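Local coordinates for protein nickel-dependent hydrogenase large subunit (Allochromatium vinosum, PDB 3MYR) that oxidises molecular hydrogen at a nickel-iron centre as the large subunit of a membrane-bound [NiFe] hydrogenase, probably recycling hydrogen released by nitrogenase, at residues B[282-287]-B[480-485]; B[300-305]-B[314-319]. All blocks are in the same frame, centred on the assembly; numbering follows the deposited sequence.

Contact 1: residues B[282-287]-B[480-485]; sequences LCYGDL and VGIMEA. With NFV (Ni-Fe oxidized active center), chain N.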
loop_
_atom_site.group_PDB
_atom_site.type_symbol
_atom_site.label_atom_id
_atom_site.label_comp_id
_atom_site.label_asym_id
_atom_site.label_seq_id
_atom_site.Cartn_x
_atom_site.Cartn_y
_atom_site.Cartn_z
ATOM N N LEU B 282 -10.343 8.225 15.752
ATOM C CA LEU B 282 -9.217 7.935 16.589
ATOM C C LEU B 282 -7.903 8.255 15.847
ATOM O O LEU B 282 -7.718 7.839 14.681
ATOM C CB LEU B 282 -9.296 6.448 16.987
ATOM C CG LEU B 282 -8.082 5.786 17.629
ATOM C CD1 LEU B 282 -7.986 6.292 19.083
ATOM C CD2 LEU B 282 -8.232 4.277 17.584
ATOM N N CYS B 283 -6.984 8.928 16.572
ATOM C CA CYS B 283 -5.621 9.183 16.119
ATOM C C CYS B 283 -4.617 8.792 17.187
ATOM O O CYS B 283 -4.779 9.175 18.334
ATOM C CB CYS B 283 -5.399 10.674 15.851
ATOM S SG CYS B 283 -6.470 11.300 14.556
ATOM N N TYR B 284 -3.530 8.151 16.777
ATOM C CA TYR B 284 -2.386 8.009 17.662
ATOM C C TYR B 284 -1.451 9.204 17.544
ATOM O O TYR B 284 -0.600 9.403 18.439
ATOM C CB TYR B 284 -1.627 6.724 17.369
ATOM C CG TYR B 284 -2.426 5.440 17.424
ATOM C CD1 TYR B 284 -3.578 5.328 18.233
ATOM C CD2 TYR B 284 -1.955 4.276 16.748
ATOM C CE1 TYR B 284 -4.284 4.094 18.320
ATOM C CE2 TYR B 284 -2.686 3.001 16.823
ATOM C CZ TYR B 284 -3.866 2.963 17.568
ATOM O OH TYR B 284 -4.558 1.760 17.611
ATOM N N GLY B 285 -1.546 9.960 16.439
ATOM C CA GLY B 285 -0.646 11.097 16.226
ATOM C C GLY B 285 0.714 10.658 15.652
ATOM O O GLY B 285 1.049 9.457 15.635
ATOM N N ASP B 286 1.485 11.612 15.120
ATOM C CA ASP B 286 2.762 11.292 14.482
ATOM C C ASP B 286 3.527 12.565 14.122
ATOM O O ASP B 286 2.973 13.657 14.206
ATOM C CB ASP B 286 2.526 10.488 13.197
ATOM C CG ASP B 286 3.693 9.533 12.887
ATOM O OD1 ASP B 286 3.452 8.472 12.291
ATOM O OD2 ASP B 286 4.869 9.880 13.187
ATOM N N LEU B 287 4.771 12.393 13.688
ATOM C CA LEU B 287 5.573 13.430 13.060
ATOM C C LEU B 287 6.091 14.457 14.072
ATOM O O LEU B 287 5.680 15.634 14.079
ATOM C CB LEU B 287 4.903 14.079 11.862
ATOM C CG LEU B 287 4.609 13.039 10.738
ATOM C CD1 LEU B 287 3.572 13.677 9.782
ATOM C CD2 LEU B 287 5.901 12.627 9.961
ATOM N N VAL B 480 5.219 -0.642 22.084
ATOM C CA VAL B 480 4.279 -0.428 20.970
ATOM C C VAL B 480 4.849 0.623 20.050
ATOM O O VAL B 480 5.433 1.628 20.510
ATOM C CB VAL B 480 2.886 -0.055 21.517
ATOM C CG1 VAL B 480 2.990 1.098 22.533
ATOM C CG2 VAL B 480 1.899 0.249 20.395
ATOM N N GLY B 481 4.795 0.339 18.756
ATOM C CA GLY B 481 5.227 1.293 17.717
ATOM C C GLY B 481 3.982 1.882 17.097
ATOM O O GLY B 481 3.110 1.138 16.647
ATOM N N ILE B 482 3.828 3.192 17.209
ATOM C CA ILE B 482 2.645 3.843 16.651
ATOM C C ILE B 482 3.025 4.677 15.450
ATOM O O ILE B 482 4.192 5.075 15.249
ATOM C CB ILE B 482 1.847 4.718 17.695
ATOM C CG1 ILE B 482 2.717 5.791 18.299
ATOM C CG2 ILE B 482 1.377 3.900 18.819
ATOM C CD1 ILE B 482 2.796 7.170 17.438
ATOM N N MET B 483 2.045 4.917 14.601
ATOM C CA MET B 483 2.297 5.732 13.423
ATOM C C MET B 483 0.928 6.195 12.911
ATOM O O MET B 483 -0.078 5.527 13.178
ATOM C CB MET B 483 2.995 4.897 12.377
ATOM C CG MET B 483 2.560 5.309 11.002
ATOM S SD MET B 483 3.891 4.963 9.964
ATOM C CE MET B 483 3.951 6.428 8.941
ATOM N N GLU B 484 0.879 7.328 12.224
ATOM C CA GLU B 484 -0.334 7.710 11.489
ATOM C C GLU B 484 0.016 7.358 10.060
ATOM O O GLU B 484 0.828 8.037 9.443
ATOM C CB GLU B 484 -0.618 9.218 11.627
ATOM C CG GLU B 484 -1.408 9.644 12.940
ATOM C CD GLU B 484 -2.866 9.060 13.059
ATOM O OE1 GLU B 484 -3.586 8.820 12.024
ATOM O OE2 GLU B 484 -3.299 8.870 14.224
ATOM N N ALA B 485 -0.489 6.229 9.579
ATOM C CA ALA B 485 -0.229 5.791 8.201
ATOM C C ALA B 485 -1.234 6.566 7.308
ATOM O O ALA B 485 -2.197 7.126 7.835
ATOM C CB ALA B 485 -0.465 4.271 8.104
HETATM FE FE NFV N . -1.881 0.478 5.222
HETATM NI NI NFV N . -1.789 -1.088 2.649
HETATM C C1 NFV N . -1.320 0.569 6.690
HETATM O O1 NFV N . -0.905 0.704 7.850
HETATM C C2 NFV N . -1.934 2.383 5.168
HETATM N N2 NFV N . -1.945 3.567 5.151
HETATM C C3 NFV N . -3.669 0.364 5.808
HETATM N N3 NFV N . -4.776 0.266 6.179
HETATM O O4 NFV N . -2.566 0.475 3.357
HETATM O O HOH W 1 -6.190 7.985 12.523
#

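Contact 2: residues B[300-305]-B[314-319]; sequences FPRGAI and HEVDLE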
loop_
_atom_site.group_PDB
_atom_site.type_symbol
_atom_site.label_atom_id
_atom_site.label_comp_id
_atom_site.label_asym_id
_atom_site.label_seq_id
_atom_site.Cartn_x
_atom_site.Cartn_y
_atom_site.Cartn_z
ATOM N N PHE B 300 0.612 15.714 13.841
ATOM C CA PHE B 300 -0.733 15.178 13.993
ATOM C C PHE B 300 -0.919 14.781 15.448
ATOM O O PHE B 300 -0.196 13.922 15.934
ATOM C CB PHE B 300 -0.888 13.916 13.132
ATOM C CG PHE B 300 -0.865 14.175 11.639
ATOM C CD1 PHE B 300 -1.752 15.068 11.068
ATOM C CD2 PHE B 300 -0.134 13.357 10.803
ATOM C CE1 PHE B 300 -1.770 15.256 9.677
ATOM C CE2 PHE B 300 -0.174 13.513 9.416
ATOM C CZ PHE B 300 -0.987 14.447 8.849
ATOM N N PRO B 301 -1.920 15.364 16.144
ATOM C CA PRO B 301 -2.029 15.099 17.567
ATOM C C PRO B 301 -2.666 13.750 17.847
ATOM O O PRO B 301 -3.431 13.241 17.008
ATOM C CB PRO B 301 -2.931 16.247 18.072
ATOM C CG PRO B 301 -3.771 16.561 16.841
ATOM C CD PRO B 301 -2.854 16.395 15.684
ATOM N N ARG B 302 -2.359 13.210 19.037
ATOM C CA ARG B 302 -2.995 12.006 19.562
ATOM C C ARG B 302 -4.320 12.381 20.205
ATOM O O ARG B 302 -4.398 13.353 20.953
ATOM C CB ARG B 302 -2.090 11.380 20.624
ATOM C CG ARG B 302 -2.668 10.104 21.264
ATOM C CD ARG B 302 -1.614 9.302 22.083
ATOM N NE ARG B 302 -0.560 8.938 21.155
ATOM C CZ ARG B 302 0.639 8.458 21.483
ATOM N NH1 ARG B 302 1.583 8.273 20.531
ATOM N NH2 ARG B 302 0.899 8.231 22.747
ATOM N N GLY B 303 -5.348 11.570 19.993
ATOM C CA GLY B 303 -6.608 11.749 20.720
ATOM C C GLY B 303 -7.772 11.066 20.012
ATOM O O GLY B 303 -7.629 10.468 18.944
ATOM N N ALA B 304 -8.938 11.187 20.619
ATOM C CA ALA B 304 -10.140 10.555 20.129
ATOM C C ALA B 304 -11.272 11.571 20.242
ATOM O O ALA B 304 -11.408 12.268 21.266
ATOM C CB ALA B 304 -10.465 9.344 21.008
ATOM N N ILE B 305 -12.165 11.525 19.265
ATOM C CA ILE B 305 -13.365 12.343 19.248
ATOM C C ILE B 305 -14.505 11.378 19.302
ATOM O O ILE B 305 -14.483 10.329 18.617
ATOM C CB ILE B 305 -13.421 13.154 17.941
ATOM C CG1 ILE B 305 -12.387 14.260 18.002
ATOM C CG2 ILE B 305 -14.835 13.724 17.625
ATOM C CD1 ILE B 305 -11.934 14.751 16.599
ATOM N N HIS B 314 -10.567 13.232 23.758
ATOM C CA HIS B 314 -10.299 12.222 24.801
ATOM C C HIS B 314 -8.885 11.664 24.635
ATOM O O HIS B 314 -8.392 11.519 23.521
ATOM C CB HIS B 314 -11.297 11.104 24.681
ATOM C CG HIS B 314 -12.718 11.555 24.806
ATOM N ND1 HIS B 314 -13.385 11.579 26.015
ATOM C CD2 HIS B 314 -13.576 12.069 23.895
ATOM C CE1 HIS B 314 -14.613 12.029 25.836
ATOM N NE2 HIS B 314 -14.758 12.341 24.559
ATOM N N GLU B 315 -8.222 11.385 25.738
ATOM C CA GLU B 315 -6.863 10.848 25.712
ATOM C C GLU B 315 -6.858 9.385 25.311
ATOM O O GLU B 315 -7.767 8.642 25.648
ATOM C CB GLU B 315 -6.219 10.965 27.108
ATOM C CG GLU B 315 -6.102 12.398 27.523
ATOM C CD GLU B 315 -5.412 12.590 28.889
ATOM O OE1 GLU B 315 -5.570 11.746 29.818
ATOM O OE2 GLU B 315 -4.727 13.619 29.019
ATOM N N VAL B 316 -5.761 8.973 24.681
ATOM C CA VAL B 316 -5.581 7.652 24.167
ATOM C C VAL B 316 -4.388 7.068 24.884
ATOM O O VAL B 316 -3.346 7.710 24.988
ATOM C CB VAL B 316 -5.389 7.687 22.625
ATOM C CG1 VAL B 316 -5.111 6.269 22.093
ATOM C CG2 VAL B 316 -6.694 8.229 21.959
ATOM N N ASP B 317 -4.578 5.854 25.396
ATOM C CA ASP B 317 -3.542 5.072 26.048
ATOM C C ASP B 317 -3.405 3.715 25.290
ATOM O O ASP B 317 -4.353 2.856 25.244
ATOM C CB ASP B 317 -3.966 4.885 27.525
ATOM C CG ASP B 317 -2.926 4.093 28.378
ATOM O OD1 ASP B 317 -3.139 4.017 29.616
ATOM O OD2 ASP B 317 -1.986 3.454 27.825
ATOM N N LEU B 318 -2.260 3.574 24.629
ATOM C CA LEU B 318 -1.924 2.389 23.840
ATOM C C LEU B 318 -1.680 1.119 24.643
ATOM O O LEU B 318 -1.654 -0.014 24.102
ATOM C CB LEU B 318 -0.752 2.720 22.914
ATOM C CG LEU B 318 -1.405 3.731 21.975
ATOM C CD1 LEU B 318 -0.573 4.953 21.872
ATOM C CD2 LEU B 318 -1.705 3.080 20.641
ATOM N N GLU B 319 -1.550 1.284 25.950
ATOM C CA GLU B 319 -1.204 0.144 26.765
ATOM C C GLU B 319 -2.240 -0.344 27.770
ATOM O O GLU B 319 -2.062 -1.416 28.316
ATOM C CB GLU B 319 0.110 0.386 27.466
ATOM C CG GLU B 319 1.179 0.698 26.391
ATOM C CD GLU B 319 2.552 0.601 26.915
ATOM O OE1 GLU B 319 3.294 -0.365 26.596
ATOM O OE2 GLU B 319 2.875 1.500 27.699
HETATM O O HOH W 2 -0.768 7.783 25.050
#

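Contact 1: residues B[282-287]-B[480-485]
Glu484 and Asp286 each send a carboxylate across to the backbone of the opposite segment. The stronger hydrogen bond to Glu484 OE2 comes from Gly285 N at 3.0 Å, with an N-H...O angle of 164° and on the anti lone pair; Tyr284 N lies nearer, 2.7 Å from Glu484 OE2, but its 123° angle makes that bond weak. In return Glu484 N donates to the anti lone pair of Asp286 OD1 over 2.8 Å. A water donates to both Glu484 OE1 and Leu282 O. Glu484 CG, anti to the carbonyl carbon, lies 3.5 Å from Gly285 N.

In apolar contact, Tyr284 CD2 meets Ile482 CG2 at 3.9 Å. Ile482 CD1 makes a methyl-to-carbonyl van der Waals contact, 3.4 Å from Gly285 O.

Glu484 OE1 is also paired with Arg393 and Asp286 OD2 with Arg74 in salt bridges. The touching parts run 98° apart and no backbone-to-backbone hydrogen bond joins them; carboxylates bonded to main-chain N-H groups do. Two buried carboxylates, each held by backbone N-H and an arginine, would be expected to stay ionised; they tie the break in strand 281-288 to the strand whose last residue, Ala485, lines the Ni-Fe pocket, its CB 3.4 Å from cyanide N2.

Contact 2: residues B[300-305]-B[314-319]
Arg302 lies across Val316 and ends against Leu318. From CB, which points toward the 314-319 segment, the chain leaves with CG anti to the backbone N (chi1 179°), and CG comes to 3.9 Å from Val316 CB. The next carbon, CD, is 3.7 Å from Val316 O. A bend at chi3 then places NE, which is hydrogen-bonded to Tyr284 O of the neighbouring strand. Beyond it the guanidinium presents one face to Leu318, whose CD1 sits over the centre, 3.7 Å above the plane. At the edge and in the same plane, a water accepts from Arg302 NH2 at 2.9 Å and donates to Val316 O.

Farther along, the backbones pair directly. Ala304 and His314 form a single antiparallel bridge of the hydrogen-bonded type: His314 N donates to Ala304 O over 2.8 Å at 160°, while the return bond from Ala304 N to His314 O is 3.0 Å long and more bent, at 136°. Beside this bridge, Val316 CG2 packs 3.6 Å from Gly303 C and also touches Ala304 CB, and Gly303 CA makes a C-H...O contact with His314 O. The His314 ring turns an edge to Ala304 O, with CD2 the nearest ring atom.

The loop is therefore attached to strand 300-305 by one bridge, by Val316 packing on Gly303 and Ala304, and by the length of one arginine. The Val316 methine meets the stem of Arg302 and a Leu318 methyl one face, while NE and NH2 donate to Tyr284 O and the water, a division that lets a partly exposed cation serve as both apolar cover and polar link.

The centres of contacts 1 and 2 lie 9 Å apart, on the same side of the chain's centre. Along the sequence the order is 282-287, 300-305, 314-319 and finally 480-485, so contact 2 closes a short local loop within the much longer excursion spanned by contact 1. Their shared element is the two-stranded antiparallel sheet of 281-288 and 300-305, where Cys283 N lies 2.9 Å from Gly303 O. Strand 476-485, of a separate three-stranded sheet, approaches at Ile482, which touches both Arg302 and Leu318. A continuous chain of contacts thus runs from the partly exposed 314-319 loop through the hairpin to the buried Ni-Fe pocket.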